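Local atomic coordinates of Sodium/calcium exchanger membrane region domain-containing protein (Archaeoglobus fulgidus, PDB entry 4KPP), a protein that probably exchanges protons for calcium ions across the membrane, as a member of the sodium/calcium exchanger family of transporters. Residues 161-173 with 283-295. Residues are numbered along the deposited sequence; the frame is centred on the assembly and turned at random.
With OLB ((2S)-2,3-dihydroxypropyl (9Z)-octadec-9-enoate), chain E.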
loop_
_atom_site.group_PDB
_atom_site.type_symbol
_atom_site.label_atom_id
_atom_site.label_comp_id
_atom_site.label_asym_id
_atom_site.label_seq_id
_atom_site.Cartn_x
_atom_site.Cartn_y
_atom_site.Cartn_z
ATOM N N ILE A 161 -14.608 -6.357 -12.762
ATOM C CA ILE A 161 -14.125 -4.986 -12.650
ATOM C C ILE A 161 -13.882 -4.441 -14.057
ATOM O O ILE A 161 -12.905 -4.797 -14.710
ATOM C CB ILE A 161 -12.819 -4.914 -11.831
ATOM C CG1 ILE A 161 -12.944 -5.740 -10.547
ATOM C CG2 ILE A 161 -12.453 -3.462 -11.521
ATOM C CD1 ILE A 161 -11.708 -5.705 -9.659
ATOM N N SER A 162 -14.782 -3.582 -14.521
ATOM C CA SER A 162 -14.765 -3.108 -15.904
ATOM C C SER A 162 -13.722 -2.012 -16.147
ATOM O O SER A 162 -13.210 -1.417 -15.197
ATOM C CB SER A 162 -16.155 -2.591 -16.286
ATOM O OG SER A 162 -16.453 -1.400 -15.580
ATOM N N PRO A 163 -13.393 -1.756 -17.427
ATOM C CA PRO A 163 -12.547 -0.615 -17.793
ATOM C C PRO A 163 -13.085 0.706 -17.244
ATOM O O PRO A 163 -12.304 1.612 -16.948
ATOM C CB PRO A 163 -12.621 -0.613 -19.321
ATOM C CG PRO A 163 -12.799 -2.046 -19.678
ATOM C CD PRO A 163 -13.633 -2.650 -18.576
ATOM N N PHE A 164 -14.405 0.808 -17.115
ATOM C CA PHE A 164 -15.027 2.000 -16.555
ATOM C C PHE A 164 -14.796 2.085 -15.049
ATOM O O PHE A 164 -14.572 3.171 -14.514
ATOM C CB PHE A 164 -16.530 2.034 -16.857
ATOM C CG PHE A 164 -17.228 3.244 -16.301
ATOM C CD1 PHE A 164 -17.186 4.455 -16.974
ATOM C CD2 PHE A 164 -17.914 3.174 -15.098
ATOM C CE1 PHE A 164 -17.818 5.572 -16.462
ATOM C CE2 PHE A 164 -18.550 4.287 -14.580
ATOM C CZ PHE A 164 -18.503 5.489 -15.262
ATOM N N ASP A 165 -14.865 0.941 -14.374
ATOM C CA ASP A 165 -14.556 0.869 -12.950
ATOM C C ASP A 165 -13.154 1.398 -12.695
ATOM O O ASP A 165 -12.939 2.202 -11.790
ATOM C CB ASP A 165 -14.644 -0.570 -12.440
ATOM C CG ASP A 165 -16.067 -1.073 -12.354
ATOM O OD1 ASP A 165 -16.989 -0.243 -12.202
ATOM O OD2 ASP A 165 -16.261 -2.304 -12.430
ATOM N N ALA A 166 -12.208 0.936 -13.505
ATOM C CA ALA A 166 -10.823 1.363 -13.393
ATOM C C ALA A 166 -10.721 2.868 -13.598
ATOM O O ALA A 166 -9.976 3.548 -12.894
ATOM C CB ALA A 166 -9.957 0.624 -14.399
ATOM N N LEU A 167 -11.489 3.380 -14.556
ATOM C CA LEU A 167 -11.536 4.812 -14.835
ATOM C C LEU A 167 -12.006 5.586 -13.605
ATOM O O LEU A 167 -11.466 6.643 -13.283
ATOM C CB LEU A 167 -12.467 5.090 -16.018
ATOM C CG LEU A 167 -12.041 6.150 -17.040
ATOM C CD1 LEU A 167 -13.091 6.283 -18.135
ATOM C CD2 LEU A 167 -11.782 7.497 -16.384
ATOM N N VAL A 168 -13.013 5.050 -12.920
ATOM C CA VAL A 168 -13.537 5.672 -11.709
ATOM C C VAL A 168 -12.493 5.693 -10.595
ATOM O O VAL A 168 -12.207 6.746 -10.024
ATOM C CB VAL A 168 -14.808 4.954 -11.207
ATOM C CG1 VAL A 168 -15.281 5.562 -9.896
ATOM C CG2 VAL A 168 -15.904 5.028 -12.255
ATOM N N PHE A 169 -11.925 4.526 -10.299
ATOM C CA PHE A 169 -10.908 4.398 -9.256
ATOM C C PHE A 169 -9.699 5.293 -9.502
ATOM O O PHE A 169 -9.186 5.920 -8.579
ATOM C CB PHE A 169 -10.463 2.942 -9.108
ATOM C CG PHE A 169 -11.468 2.072 -8.414
ATOM C CD1 PHE A 169 -11.819 2.318 -7.096
ATOM C CD2 PHE A 169 -12.057 1.002 -9.072
ATOM C CE1 PHE A 169 -12.745 1.516 -6.446
ATOM C CE2 PHE A 169 -12.982 0.199 -8.430
ATOM C CZ PHE A 169 -13.326 0.456 -7.116
ATOM N N VAL A 170 -9.247 5.352 -10.749
ATOM C CA VAL A 170 -8.133 6.221 -11.107
ATOM C C VAL A 170 -8.538 7.692 -10.986
ATOM O O VAL A 170 -7.748 8.527 -10.542
ATOM C CB VAL A 170 -7.601 5.911 -12.530
ATOM C CG1 VAL A 170 -6.618 6.980 -12.992
ATOM C CG2 VAL A 170 -6.945 4.539 -12.563
ATOM N N SER A 171 -9.776 8.000 -11.368
ATOM C CA SER A 171 -10.295 9.361 -11.252
ATOM C C SER A 171 -10.337 9.817 -9.799
ATOM O O SER A 171 -9.939 10.940 -9.480
ATOM C CB SER A 171 -11.693 9.468 -11.868
ATOM O OG SER A 171 -11.651 9.248 -13.268
ATOM N N LEU A 172 -10.826 8.943 -8.924
ATOM C CA LEU A 172 -10.888 9.246 -7.500
ATOM C C LEU A 172 -9.510 9.593 -6.956
ATOM O O LEU A 172 -9.350 10.578 -6.234
ATOM C CB LEU A 172 -11.486 8.075 -6.718
ATOM C CG LEU A 172 -13.004 7.893 -6.806
ATOM C CD1 LEU A 172 -13.431 6.601 -6.128
ATOM C CD2 LEU A 172 -13.726 9.085 -6.194
ATOM N N TYR A 173 -8.512 8.792 -7.316
ATOM C CA TYR A 173 -7.160 9.033 -6.831
ATOM C C TYR A 173 -6.564 10.306 -7.424
ATOM O O TYR A 173 -5.906 11.069 -6.718
ATOM C CB TYR A 173 -6.241 7.840 -7.097
ATOM C CG TYR A 173 -4.886 8.016 -6.454
ATOM C CD1 TYR A 173 -4.759 8.038 -5.073
ATOM C CD2 TYR A 173 -3.740 8.184 -7.223
ATOM C CE1 TYR A 173 -3.531 8.216 -4.471
ATOM C CE2 TYR A 173 -2.500 8.354 -6.627
ATOM C CZ TYR A 173 -2.404 8.369 -5.251
ATOM O OH TYR A 173 -1.182 8.539 -4.645
ATOM N N VAL A 283 -5.341 4.672 0.796
ATOM C CA VAL A 283 -6.102 5.359 -0.246
ATOM C C VAL A 283 -5.680 4.929 -1.652
ATOM O O VAL A 283 -6.525 4.519 -2.449
ATOM C CB VAL A 283 -6.011 6.903 -0.119
ATOM C CG1 VAL A 283 -6.779 7.583 -1.249
ATOM C CG2 VAL A 283 -6.540 7.357 1.227
ATOM N N ASN A 284 -4.385 5.007 -1.962
ATOM C CA ASN A 284 -3.938 4.642 -3.310
ATOM C C ASN A 284 -4.111 3.155 -3.619
ATOM O O ASN A 284 -4.464 2.782 -4.741
ATOM C CB ASN A 284 -2.508 5.126 -3.620
ATOM C CG ASN A 284 -1.431 4.284 -2.958
ATOM O OD1 ASN A 284 -1.171 3.153 -3.367
ATOM N ND2 ASN A 284 -0.772 4.850 -1.955
ATOM N N GLN A 285 -3.881 2.308 -2.621
ATOM C CA GLN A 285 -4.022 0.870 -2.819
ATOM C C GLN A 285 -5.486 0.458 -2.963
ATOM O O GLN A 285 -5.795 -0.609 -3.494
ATOM C CB GLN A 285 -3.327 0.089 -1.699
ATOM C CG GLN A 285 -1.809 0.228 -1.742
ATOM C CD GLN A 285 -1.103 -0.568 -0.665
ATOM O OE1 GLN A 285 -1.009 -1.790 -0.744
ATOM N NE2 GLN A 285 -0.593 0.127 0.346
ATOM N N TRP A 286 -6.383 1.325 -2.507
ATOM C CA TRP A 286 -7.811 1.046 -2.559
ATOM C C TRP A 286 -8.468 1.868 -3.666
ATOM O O TRP A 286 -9.692 1.908 -3.781
ATOM C CB TRP A 286 -8.445 1.328 -1.193
ATOM C CG TRP A 286 -9.830 0.785 -0.984
ATOM C CD1 TRP A 286 -10.897 1.457 -0.460
ATOM C CD2 TRP A 286 -10.298 -0.541 -1.276
ATOM N NE1 TRP A 286 -11.997 0.639 -0.410
ATOM C CE2 TRP A 286 -11.658 -0.593 -0.906
ATOM C CE3 TRP A 286 -9.704 -1.687 -1.816
ATOM C CZ2 TRP A 286 -12.431 -1.742 -1.059
ATOM C CZ3 TRP A 286 -10.475 -2.827 -1.967
ATOM C CH2 TRP A 286 -11.823 -2.846 -1.589
ATOM N N THR A 287 -7.639 2.517 -4.481
ATOM C CA THR A 287 -8.110 3.286 -5.633
ATOM C C THR A 287 -7.252 3.027 -6.872
ATOM O O THR A 287 -7.648 2.274 -7.762
ATOM C CB THR A 287 -8.147 4.811 -5.350
ATOM O OG1 THR A 287 -6.868 5.253 -4.873
ATOM C CG2 THR A 287 -9.220 5.147 -4.315
ATOM N N LEU A 288 -6.076 3.652 -6.913
ATOM C CA LEU A 288 -5.162 3.529 -8.048
ATOM C C LEU A 288 -4.775 2.080 -8.352
ATOM O O LEU A 288 -4.676 1.689 -9.516
ATOM C CB LEU A 288 -3.900 4.369 -7.816
ATOM C CG LEU A 288 -2.885 4.380 -8.965
ATOM C CD1 LEU A 288 -3.431 5.123 -10.182
ATOM C CD2 LEU A 288 -1.557 4.974 -8.518
ATOM N N LEU A 289 -4.560 1.292 -7.301
ATOM C CA LEU A 289 -4.150 -0.099 -7.454
ATOM C C LEU A 289 -5.210 -0.914 -8.188
ATOM O O LEU A 289 -4.892 -1.690 -9.088
ATOM C CB LEU A 289 -3.876 -0.729 -6.088
ATOM C CG LEU A 289 -2.675 -1.674 -5.962
ATOM C CD1 LEU A 289 -2.910 -2.707 -4.865
ATOM C CD2 LEU A 289 -2.319 -2.356 -7.279
ATOM N N ILE A 290 -6.467 -0.742 -7.792
ATOM C CA ILE A 290 -7.560 -1.473 -8.418
ATOM C C ILE A 290 -7.666 -1.110 -9.894
ATOM O O ILE A 290 -7.796 -1.983 -10.749
ATOM C CB ILE A 290 -8.906 -1.196 -7.727
ATOM C CG1 ILE A 290 -8.753 -1.284 -6.207
ATOM C CG2 ILE A 290 -9.971 -2.163 -8.234
ATOM C CD1 ILE A 290 -10.036 -1.036 -5.441
ATOM N N GLY A 291 -7.601 0.186 -10.186
ATOM C CA GLY A 291 -7.617 0.654 -11.556
ATOM C C GLY A 291 -6.451 0.107 -12.355
ATOM O O GLY A 291 -6.609 -0.280 -13.514
ATOM N N THR A 292 -5.279 0.064 -11.729
ATOM C CA THR A 292 -4.064 -0.390 -12.395
ATOM C C THR A 292 -4.152 -1.845 -12.856
ATOM O O THR A 292 -3.824 -2.155 -13.999
ATOM C CB THR A 292 -2.824 -0.207 -11.502
ATOM O OG1 THR A 292 -2.647 1.185 -11.208
ATOM C CG2 THR A 292 -1.581 -0.726 -12.204
ATOM N N ILE A 293 -4.601 -2.738 -11.980
ATOM C CA ILE A 293 -4.684 -4.147 -12.351
ATOM C C ILE A 293 -5.752 -4.402 -13.419
ATOM O O ILE A 293 -5.575 -5.257 -14.287
ATOM C CB ILE A 293 -4.886 -5.086 -11.133
ATOM C CG1 ILE A 293 -6.223 -4.818 -10.442
ATOM C CG2 ILE A 293 -3.720 -4.957 -10.153
ATOM C CD1 ILE A 293 -6.563 -5.830 -9.371
ATOM N N ALA A 294 -6.848 -3.650 -13.367
ATOM C CA ALA A 294 -7.904 -3.788 -14.368
ATOM C C ALA A 294 -7.449 -3.229 -15.713
ATOM O O ALA A 294 -7.729 -3.809 -16.761
ATOM C CB ALA A 294 -9.182 -3.106 -13.903
ATOM N N ILE A 295 -6.743 -2.101 -15.676
ATOM C CA ILE A 295 -6.193 -1.496 -16.886
ATOM C C ILE A 295 -5.150 -2.409 -17.526
ATOM O O ILE A 295 -5.211 -2.686 -18.725
ATOM C CB ILE A 295 -5.571 -0.106 -16.601
ATOM C CG1 ILE A 295 -6.669 0.948 -16.436
ATOM C CG2 ILE A 295 -4.641 0.307 -17.726
ATOM C CD1 ILE A 295 -6.153 2.319 -16.035
HETATM C C1 OLB E . -22.322 3.000 -10.573
HETATM C C2 OLB E . -22.856 2.925 -9.182
HETATM C C3 OLB E . -21.952 3.678 -8.264
HETATM C C4 OLB E . -22.735 4.209 -7.110
HETATM C C5 OLB E . -22.267 3.568 -5.847
HETATM O O19 OLB E . -22.225 4.083 -11.130
HETATM O O20 OLB E . -21.947 1.861 -11.240
HETATM C C21 OLB E . -21.519 1.959 -12.545
HETATM C C22 OLB E . -20.732 0.742 -12.888
HETATM O O23 OLB E . -21.006 -0.241 -11.962
HETATM C C24 OLB E . -21.111 0.276 -14.253
HETATM C C6 OLB E . -21.038 4.257 -5.362
HETATM C C7 OLB E . -21.363 5.665 -4.990
HETATM C C8 OLB E . -20.268 6.218 -4.141
HETATM C C9 OLB E . -19.012 6.305 -4.940
HETATM C C10 OLB E . -18.755 7.512 -5.776
HETATM C C11 OLB E . -18.059 7.379 -7.089
HETATM C C12 OLB E . -18.209 8.660 -7.839
HETATM C C13 OLB E . -18.041 8.420 -9.302
HETATM C C14 OLB E . -19.206 7.662 -9.838
HETATM C C15 OLB E . -19.003 7.455 -11.302
HETATM C C16 OLB E . -20.058 6.555 -11.854
HETATM C C17 OLB E . -21.396 7.202 -11.725
HETATM C C18 OLB E . -22.117 7.169 -13.031
HETATM O O HOH W 1 -1.253 8.003 -1.542
#
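Tyr173, Phe169 and Thr287 bury more surface than any other residues here, where helix 163-182 packs roughly antiparallel against the broken helix 271-285/288-299 in the helical bundle of a cation exchanger. The axes of 163-173 and 288-295 approach to 7.5 Å, with a crossing angle of -146°. That closeness depends on small residues: Ala166 CB lies 3.6 Å from Gly291 O, and Gly291, with no side chain, lets its CA come within 3.8 Å of Ala166 CA.

The flat Phe169 ring offers a face to the branched Ile290, whose CD1 lies 4.0 Å from the ring centroid, while Ile290 CG2 meets CE2. The same CD1 also lies over one face of the Trp286 ring.

At the break, the 2.6 Å bond from Thr287 OG1 to Val283 O satisfies the buried hydroxyl, so OG1 can lie 3.5 Å from Tyr173 CB. With CG anti to the backbone N (chi1 -173°), the Tyr173 ring extends alongside Asn284, whose CB is 3.4 Å from CE1. Leu288 CB approaches CD2 obliquely. Asn284 OD1 is hydrogen-bonded to Tyr79 OH, and while the apolar Tyr173 ring packs, a water joins Tyr173 OH (3.1 Å) to Asn284 ND2.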